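Local coordinates for catalase-3 (Neurospora crassa, PDB 4AJ9), which breaks down hydrogen peroxide to water and dioxygen with a haem cofactor, protecting the cell from peroxide, at the interface of chains A and B and the interface of chains A and C. Coordinates in Å, arbitrary orientation; residue numbers count along the deposited sequence, not the author numbering. Chains: chain A/B/C, Catalase-3.

Contact 1: the interface of chains A and B. Residues chain A 109, 111-112, 165-168; chain B 67, 110-112, 253, 256, 319.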
loop_
_atom_site.group_PDB
_atom_site.type_symbol
_atom_site.label_atom_id
_atom_site.label_comp_id
_atom_site.label_asym_id
_atom_site.label_seq_id
_atom_site.Cartn_x
_atom_site.Cartn_y
_atom_site.Cartn_z
ATOM N N SER A 109 13.512 -16.338 -7.437
ATOM C CA SER A 109 13.310 -14.943 -7.055
ATOM C C SER A 109 14.212 -14.022 -7.879
ATOM O O SER A 109 15.073 -14.488 -8.634
ATOM C CB SER A 109 13.586 -14.752 -5.565
ATOM O OG SER A 109 12.487 -15.189 -4.782
ATOM N N GLY A 111 16.958 -12.319 -7.867
ATOM C CA GLY A 111 18.403 -12.359 -8.044
ATOM C C GLY A 111 18.955 -13.759 -8.235
ATOM O O GLY A 111 20.156 -13.987 -8.115
ATOM N N SER A 112 18.068 -14.701 -8.534
ATOM C CA SER A 112 18.456 -16.087 -8.827
ATOM C C SER A 112 19.146 -16.161 -10.191
ATOM O O SER A 112 19.148 -15.179 -10.950
ATOM C CB SER A 112 17.252 -17.033 -8.776
ATOM O OG SER A 112 16.250 -16.675 -9.721
ATOM N N GLU A 165 12.799 -22.209 3.222
ATOM C CA GLU A 165 12.959 -21.537 1.935
ATOM C C GLU A 165 14.165 -22.061 1.161
ATOM O O GLU A 165 14.989 -21.286 0.671
ATOM C CB GLU A 165 12.975 -20.003 2.058
ATOM C CG GLU A 165 12.906 -19.320 0.677
ATOM C CD GLU A 165 12.828 -17.805 0.743
ATOM O OE1 GLU A 165 13.872 -17.153 0.936
ATOM O OE2 GLU A 165 11.717 -17.263 0.601
ATOM N N VAL A 166 14.230 -23.386 1.048
ATOM C CA VAL A 166 15.216 -24.087 0.227
ATOM C C VAL A 166 14.415 -25.081 -0.613
ATOM O O VAL A 166 13.512 -25.719 -0.082
ATOM C CB VAL A 166 16.198 -24.873 1.129
ATOM C CG1 VAL A 166 17.140 -25.752 0.286
ATOM C CG2 VAL A 166 16.989 -23.925 2.043
ATOM N N PRO A 167 14.762 -25.265 -1.905
ATOM C CA PRO A 167 15.901 -24.706 -2.637
ATOM C C PRO A 167 15.468 -23.592 -3.588
ATOM O O PRO A 167 14.334 -23.595 -4.082
ATOM C CB PRO A 167 16.372 -25.900 -3.475
ATOM C CG PRO A 167 15.053 -26.568 -3.872
ATOM C CD PRO A 167 14.083 -26.306 -2.697
ATOM N N GLN A 168 16.393 -22.672 -3.852
ATOM C CA GLN A 168 16.182 -21.572 -4.795
ATOM C C GLN A 168 16.166 -22.039 -6.251
ATOM O O GLN A 168 17.041 -22.809 -6.675
ATOM C CB GLN A 168 17.308 -20.548 -4.635
ATOM C CG GLN A 168 17.145 -19.314 -5.515
ATOM C CD GLN A 168 15.905 -18.496 -5.189
ATOM O OE1 GLN A 168 15.362 -17.814 -6.063
ATOM N NE2 GLN A 168 15.457 -18.540 -3.920
ATOM N N ARG B 67 18.956 -11.036 0.980
ATOM C CA ARG B 67 19.219 -12.478 1.025
ATOM C C ARG B 67 19.733 -12.895 2.393
ATOM O O ARG B 67 20.805 -12.455 2.813
ATOM C CB ARG B 67 20.262 -12.865 -0.029
ATOM C CG ARG B 67 20.719 -14.312 0.057
ATOM C CD ARG B 67 19.663 -15.262 -0.460
ATOM N NE ARG B 67 20.129 -16.644 -0.405
ATOM C CZ ARG B 67 19.398 -17.697 -0.757
ATOM N NH1 ARG B 67 18.157 -17.528 -1.204
ATOM N NH2 ARG B 67 19.907 -18.918 -0.668
ATOM N N ARG B 110 16.801 -11.243 -3.087
ATOM C CA ARG B 110 16.407 -12.371 -2.227
ATOM C C ARG B 110 16.802 -13.776 -2.688
ATOM O O ARG B 110 16.855 -14.702 -1.874
ATOM C CB ARG B 110 14.895 -12.361 -2.000
ATOM C CG ARG B 110 14.409 -11.358 -0.984
ATOM C CD ARG B 110 12.884 -11.468 -0.844
ATOM N NE ARG B 110 12.437 -12.860 -0.775
ATOM C CZ ARG B 110 11.417 -13.355 -1.472
ATOM N NH1 ARG B 110 10.732 -12.573 -2.298
ATOM N NH2 ARG B 110 11.083 -14.633 -1.347
ATOM N N GLY B 111 17.042 -13.949 -3.983
ATOM C CA GLY B 111 17.286 -15.273 -4.535
ATOM C C GLY B 111 18.731 -15.497 -4.937
ATOM O O GLY B 111 19.066 -16.514 -5.543
ATOM N N SER B 112 19.579 -14.540 -4.574
ATOM C CA SER B 112 21.012 -14.527 -4.910
ATOM C C SER B 112 21.768 -15.573 -4.079
ATOM O O SER B 112 21.231 -16.093 -3.098
ATOM C CB SER B 112 21.629 -13.124 -4.751
ATOM O OG SER B 112 21.539 -12.652 -3.416
ATOM N N ASP B 253 21.946 -22.138 -1.734
ATOM C CA ASP B 253 21.414 -22.164 -0.366
ATOM C C ASP B 253 22.401 -22.720 0.657
ATOM O O ASP B 253 22.002 -23.118 1.751
ATOM C CB ASP B 253 20.116 -22.981 -0.301
ATOM C CG ASP B 253 19.035 -22.442 -1.223
ATOM O OD1 ASP B 253 18.593 -21.287 -1.010
ATOM O OD2 ASP B 253 18.611 -23.187 -2.142
ATOM N N ARG B 256 22.146 -21.108 4.323
ATOM C CA ARG B 256 20.891 -21.314 5.029
ATOM C C ARG B 256 20.656 -22.788 5.337
ATOM O O ARG B 256 20.173 -23.120 6.414
ATOM C CB ARG B 256 19.693 -20.641 4.337
ATOM C CG ARG B 256 19.267 -21.191 3.006
ATOM C CD ARG B 256 17.982 -20.476 2.558
ATOM N NE ARG B 256 18.159 -19.022 2.451
ATOM C CZ ARG B 256 17.250 -18.189 1.947
ATOM N NH1 ARG B 256 16.084 -18.657 1.503
ATOM N NH2 ARG B 256 17.511 -16.887 1.871
ATOM N N TYR B 319 9.081 -19.827 7.136
ATOM C CA TYR B 319 10.137 -18.885 6.804
ATOM C C TYR B 319 9.618 -17.471 6.562
ATOM O O TYR B 319 10.154 -16.516 7.122
ATOM C CB TYR B 319 10.938 -19.394 5.595
ATOM C CG TYR B 319 12.043 -18.471 5.155
ATOM C CD1 TYR B 319 11.769 -17.361 4.351
ATOM C CD2 TYR B 319 13.374 -18.720 5.515
ATOM C CE1 TYR B 319 12.786 -16.516 3.934
ATOM C CE2 TYR B 319 14.413 -17.878 5.100
ATOM C CZ TYR B 319 14.100 -16.773 4.315
ATOM O OH TYR B 319 15.086 -15.935 3.878
HETATM O O HOH W 1 16.395 -19.994 -1.529
HETATM O O HOH W 2 13.428 -14.386 1.125
#
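Loops of the haem catalase core meet here across a two-fold axis of the tetramer. A:Glu165 to A:Gln168 face B:Asp253, B:Arg256 (helix 254-264) and B:Tyr319 (helix 319-324), while the 109-112 loops of both chains face each other. A:Glu165 carries the contact. Its CG is anti to the backbone N (chi1 -170°) and the chain runs on extended, so the carboxylate reaches between B:Arg256, B:Arg110 and B:Tyr319. CB of A:Glu165 lies over the centre of the B:Tyr319 ring, 3.6 Å from its centroid. The guanidinium of B:Arg256 lies nearly coplanar with the carboxylate. NH1 of B:Arg256 forms a 2.7 Å salt-bridging hydrogen bond to OE1 of A:Glu165, on its anti lone pair. The same B:Arg256 NH1 gives a second bond, 3.0 Å, to the backbone O of A:Glu165. The other oxygen, OE2, has a weak salt bridge to NH2 of B:Arg110. Two arginines near the carboxylate may favour its charged form. Water 2 links OE1 to NE of B:Arg110. Beyond the cis peptide before A:Pro167, the backbone N of A:Gln168 bonds the syn lone pair of B:Asp253 OD2 at 2.8 Å. Within chain B, NH2 of B:Arg67 salt-bridges OD1 of B:Asp253 from above the carboxylate plane at 2.7 Å, positioning the aspartate. Water 1 joins OD1, B:Arg67 NH1, A:Gln168 NE2 and A:Glu165 O. The amide of A:Gln168 packs against B:Gly111 CA, while its OE1 accepts A:Ser109 N at 2.7 Å.

Contact 2: the interface of chains A and C. Residues chain A 53, 56-57, 59, 318, 320, 325, 368; chain C 382-387.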
loop_
_atom_site.group_PDB
_atom_site.type_symbol
_atom_site.label_atom_id
_atom_site.label_comp_id
_atom_site.label_asym_id
_atom_site.label_seq_id
_atom_site.Cartn_x
_atom_site.Cartn_y
_atom_site.Cartn_z
ATOM N N HIS A 53 13.440 8.279 0.167
ATOM C CA HIS A 53 13.302 7.730 -1.179
ATOM C C HIS A 53 14.071 6.414 -1.315
ATOM O O HIS A 53 13.550 5.457 -1.878
ATOM C CB HIS A 53 13.709 8.720 -2.265
ATOM C CG HIS A 53 13.092 8.409 -3.591
ATOM N ND1 HIS A 53 13.540 7.381 -4.395
ATOM C CD2 HIS A 53 12.025 8.948 -4.224
ATOM C CE1 HIS A 53 12.785 7.318 -5.480
ATOM N NE2 HIS A 53 11.862 8.262 -5.402
ATOM N N HIS A 56 12.421 3.366 0.350
ATOM C CA HIS A 56 11.218 2.887 -0.316
ATOM C C HIS A 56 11.435 2.482 -1.777
ATOM O O HIS A 56 10.479 2.377 -2.542
ATOM C CB HIS A 56 10.127 3.951 -0.227
ATOM C CG HIS A 56 9.635 4.184 1.163
ATOM N ND1 HIS A 56 8.392 3.768 1.587
ATOM C CD2 HIS A 56 10.222 4.774 2.230
ATOM C CE1 HIS A 56 8.230 4.099 2.854
ATOM N NE2 HIS A 56 9.324 4.707 3.271
ATOM N N GLU A 57 12.677 2.198 -2.152
ATOM C CA GLU A 57 12.965 1.852 -3.547
ATOM C C GLU A 57 12.306 0.561 -4.034
ATOM O O GLU A 57 11.909 0.464 -5.204
ATOM C CB GLU A 57 14.474 1.775 -3.772
ATOM C CG GLU A 57 15.133 3.136 -3.880
ATOM C CD GLU A 57 16.626 3.038 -4.123
ATOM O OE1 GLU A 57 17.124 1.917 -4.409
ATOM O OE2 GLU A 57 17.301 4.084 -4.024
ATOM N N ILE A 59 9.914 -2.671 -4.786
ATOM C CA ILE A 59 8.522 -3.116 -4.908
ATOM C C ILE A 59 8.494 -4.644 -4.946
ATOM O O ILE A 59 9.524 -5.281 -5.210
ATOM C CB ILE A 59 7.815 -2.525 -6.166
ATOM C CG1 ILE A 59 8.328 -3.186 -7.455
ATOM C CG2 ILE A 59 7.978 -1.032 -6.217
ATOM C CD1 ILE A 59 7.708 -2.617 -8.702
ATOM N N ASN A 318 16.493 2.663 -18.215
ATOM C CA ASN A 318 16.439 2.367 -16.788
ATOM C C ASN A 318 15.706 1.066 -16.582
ATOM O O ASN A 318 14.508 0.968 -16.852
ATOM C CB ASN A 318 15.744 3.484 -16.003
ATOM C CG ASN A 318 15.829 3.279 -14.493
ATOM O OD1 ASN A 318 14.898 2.756 -13.867
ATOM N ND2 ASN A 318 16.957 3.688 -13.899
ATOM N N PHE A 320 14.697 -0.663 -13.853
ATOM C CA PHE A 320 13.549 -0.636 -12.949
ATOM C C PHE A 320 12.303 -0.048 -13.619
ATOM O O PHE A 320 11.234 -0.688 -13.655
ATOM C CB PHE A 320 13.851 0.116 -11.637
ATOM C CG PHE A 320 12.656 0.200 -10.724
ATOM C CD1 PHE A 320 12.364 -0.830 -9.837
ATOM C CD2 PHE A 320 11.788 1.276 -10.796
ATOM C CE1 PHE A 320 11.253 -0.764 -9.008
ATOM C CE2 PHE A 320 10.667 1.342 -9.981
ATOM C CZ PHE A 320 10.403 0.318 -9.084
ATOM N N GLN A 325 9.004 -2.610 -13.990
ATOM C CA GLN A 325 7.639 -2.121 -13.828
ATOM C C GLN A 325 6.617 -2.630 -14.849
ATOM O O GLN A 325 5.407 -2.562 -14.595
ATOM C CB GLN A 325 7.615 -0.584 -13.786
ATOM C CG GLN A 325 8.180 0.001 -12.492
ATOM C CD GLN A 325 7.805 1.468 -12.261
ATOM O OE1 GLN A 325 7.357 1.831 -11.178
ATOM N NE2 GLN A 325 7.994 2.308 -13.275
ATOM N N LEU A 368 1.858 4.152 -16.061
ATOM C CA LEU A 368 3.306 4.191 -16.063
ATOM C C LEU A 368 3.756 4.216 -17.512
ATOM O O LEU A 368 3.153 3.539 -18.341
ATOM C CB LEU A 368 3.859 2.958 -15.351
ATOM C CG LEU A 368 3.562 2.902 -13.849
ATOM C CD1 LEU A 368 3.929 1.556 -13.271
ATOM C CD2 LEU A 368 4.308 4.016 -13.116
ATOM N N ARG C 382 16.168 6.972 -7.191
ATOM C CA ARG C 382 15.692 6.071 -8.228
ATOM C C ARG C 382 14.564 5.190 -7.718
ATOM O O ARG C 382 14.363 5.045 -6.503
ATOM C CB ARG C 382 16.828 5.176 -8.731
ATOM C CG ARG C 382 17.987 5.932 -9.407
ATOM C CD ARG C 382 17.562 6.542 -10.727
ATOM N NE ARG C 382 18.702 7.116 -11.436
ATOM C CZ ARG C 382 19.157 8.348 -11.230
ATOM N NH1 ARG C 382 18.567 9.130 -10.329
ATOM N NH2 ARG C 382 20.198 8.793 -11.917
ATOM N N ASP C 383 13.847 4.590 -8.659
ATOM C CA ASP C 383 12.878 3.538 -8.358
ATOM C C ASP C 383 11.751 4.026 -7.445
ATOM O O ASP C 383 11.344 5.188 -7.522
ATOM C CB ASP C 383 13.571 2.320 -7.734
ATOM C CG ASP C 383 14.712 1.776 -8.588
ATOM O OD1 ASP C 383 14.944 2.294 -9.708
ATOM O OD2 ASP C 383 15.363 0.809 -8.136
ATOM N N GLY C 384 11.238 3.120 -6.605
ATOM C CA GLY C 384 10.084 3.401 -5.763
ATOM C C GLY C 384 8.774 3.152 -6.492
ATOM O O GLY C 384 8.708 3.236 -7.720
ATOM N N GLN C 385 7.733 2.834 -5.738
ATOM C CA GLN C 385 6.417 2.576 -6.321
ATOM C C GLN C 385 6.006 3.715 -7.257
ATOM O O GLN C 385 6.160 4.888 -6.921
ATOM C CB GLN C 385 5.381 2.412 -5.207
ATOM C CG GLN C 385 4.264 1.444 -5.532
ATOM C CD GLN C 385 4.756 0.013 -5.732
ATOM O OE1 GLN C 385 5.007 -0.418 -6.857
ATOM N NE2 GLN C 385 4.885 -0.731 -4.638
ATOM N N GLY C 386 5.528 3.371 -8.449
ATOM C CA GLY C 386 5.020 4.365 -9.375
ATOM C C GLY C 386 6.033 5.351 -9.953
ATOM O O GLY C 386 5.661 6.461 -10.346
ATOM N N GLN C 387 7.303 4.960 -10.006
ATOM C CA GLN C 387 8.335 5.787 -10.652
ATOM C C GLN C 387 7.885 6.225 -12.055
ATOM O O GLN C 387 7.690 5.387 -12.946
ATOM C CB GLN C 387 9.652 5.019 -10.740
ATOM C CG GLN C 387 10.755 5.759 -11.502
ATOM C CD GLN C 387 11.057 7.123 -10.905
ATOM O OE1 GLN C 387 10.870 8.152 -11.557
ATOM N NE2 GLN C 387 11.539 7.139 -9.656
HETATM O O HOH W 3 16.295 6.481 -4.112
HETATM O O HOH W 4 17.220 2.387 -11.036
HETATM O O HOH W 5 14.180 4.446 -11.437
#
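C:Asp383 of the catalase-family segment C:Arg382 to C:Gln387 lies flat on the ring of A:Phe320, in the helix 319-324. CB of C:Asp383 sits over the centre of the A:Phe320 ring, 3.6 Å from its centroid. The carboxylate is stacked on the same face, its plane 19° from that of the ring. It extends toward the root of the side chain, with CG of C:Asp383 3.4 Å from CG of A:Phe320. The phenylalanine has its CG anti to the backbone N (chi1 178°). At its edge, in the ring plane, lie CG2 of A:Ile59 and CB of C:Gln387.

Hydrogen bonds to the backbone of the segment hold it on either side of this stack. The N-H of C:Gly384 meets a lone pair of the backbone O of A:Glu57 at 3.1 Å. This bond is bent, with 142° at the hydrogen. Further along, NE2 of A:Gln325 donates to a lone pair of the C:Gln387 backbone O, also at 3.1 Å. That bond is nearly straight and lies in the amide plane of A:Gln325. A:Leu368 brings CD2 up to C:Gly386 CA beside it. A:His53 turns its ring edge, at ND1 and CE1, toward the backbone O of C:Arg382.

Further out, waters and a bond within chain C set these groups. Water 4 is 2.6 Å from OD1 of C:Asp383 and also meets ND2 of A:Asn318. Water 5 joins A:Asn318 OD1 to both the N and OD1 of C:Asp383. These links hold the carboxylate at its OD1 end. Water 3 connects ND1 of A:His53, OE2 of A:Glu57 and N of C:Arg382. At the edge of the stack, C:Gln387 folds back, its chain bent at chi2. NE2 of C:Gln387 donates to the backbone O of C:Asp383 at 2.9 Å, which may steady the turn. The carboxylate of A:Glu57 is near that of C:Asp383 and might raise the pKa of either acid.

Contact 1 and contact 2 lie about 23 Å apart, and chain A takes part in both, with B in one and C in the other. No residue number occurs in both, but both use the short helix 319-324: contact 1 takes its first residue, B:Tyr319, and contact 2 the next, A:Phe320. Each subunit therefore offers this helix to two different partners of the four-chain assembly. The centres lie about 14 and 16 Å from the active-site histidine A:His65. Both interfaces thus pass near the haem pocket, so assembly may help hold the surrounding loops in place.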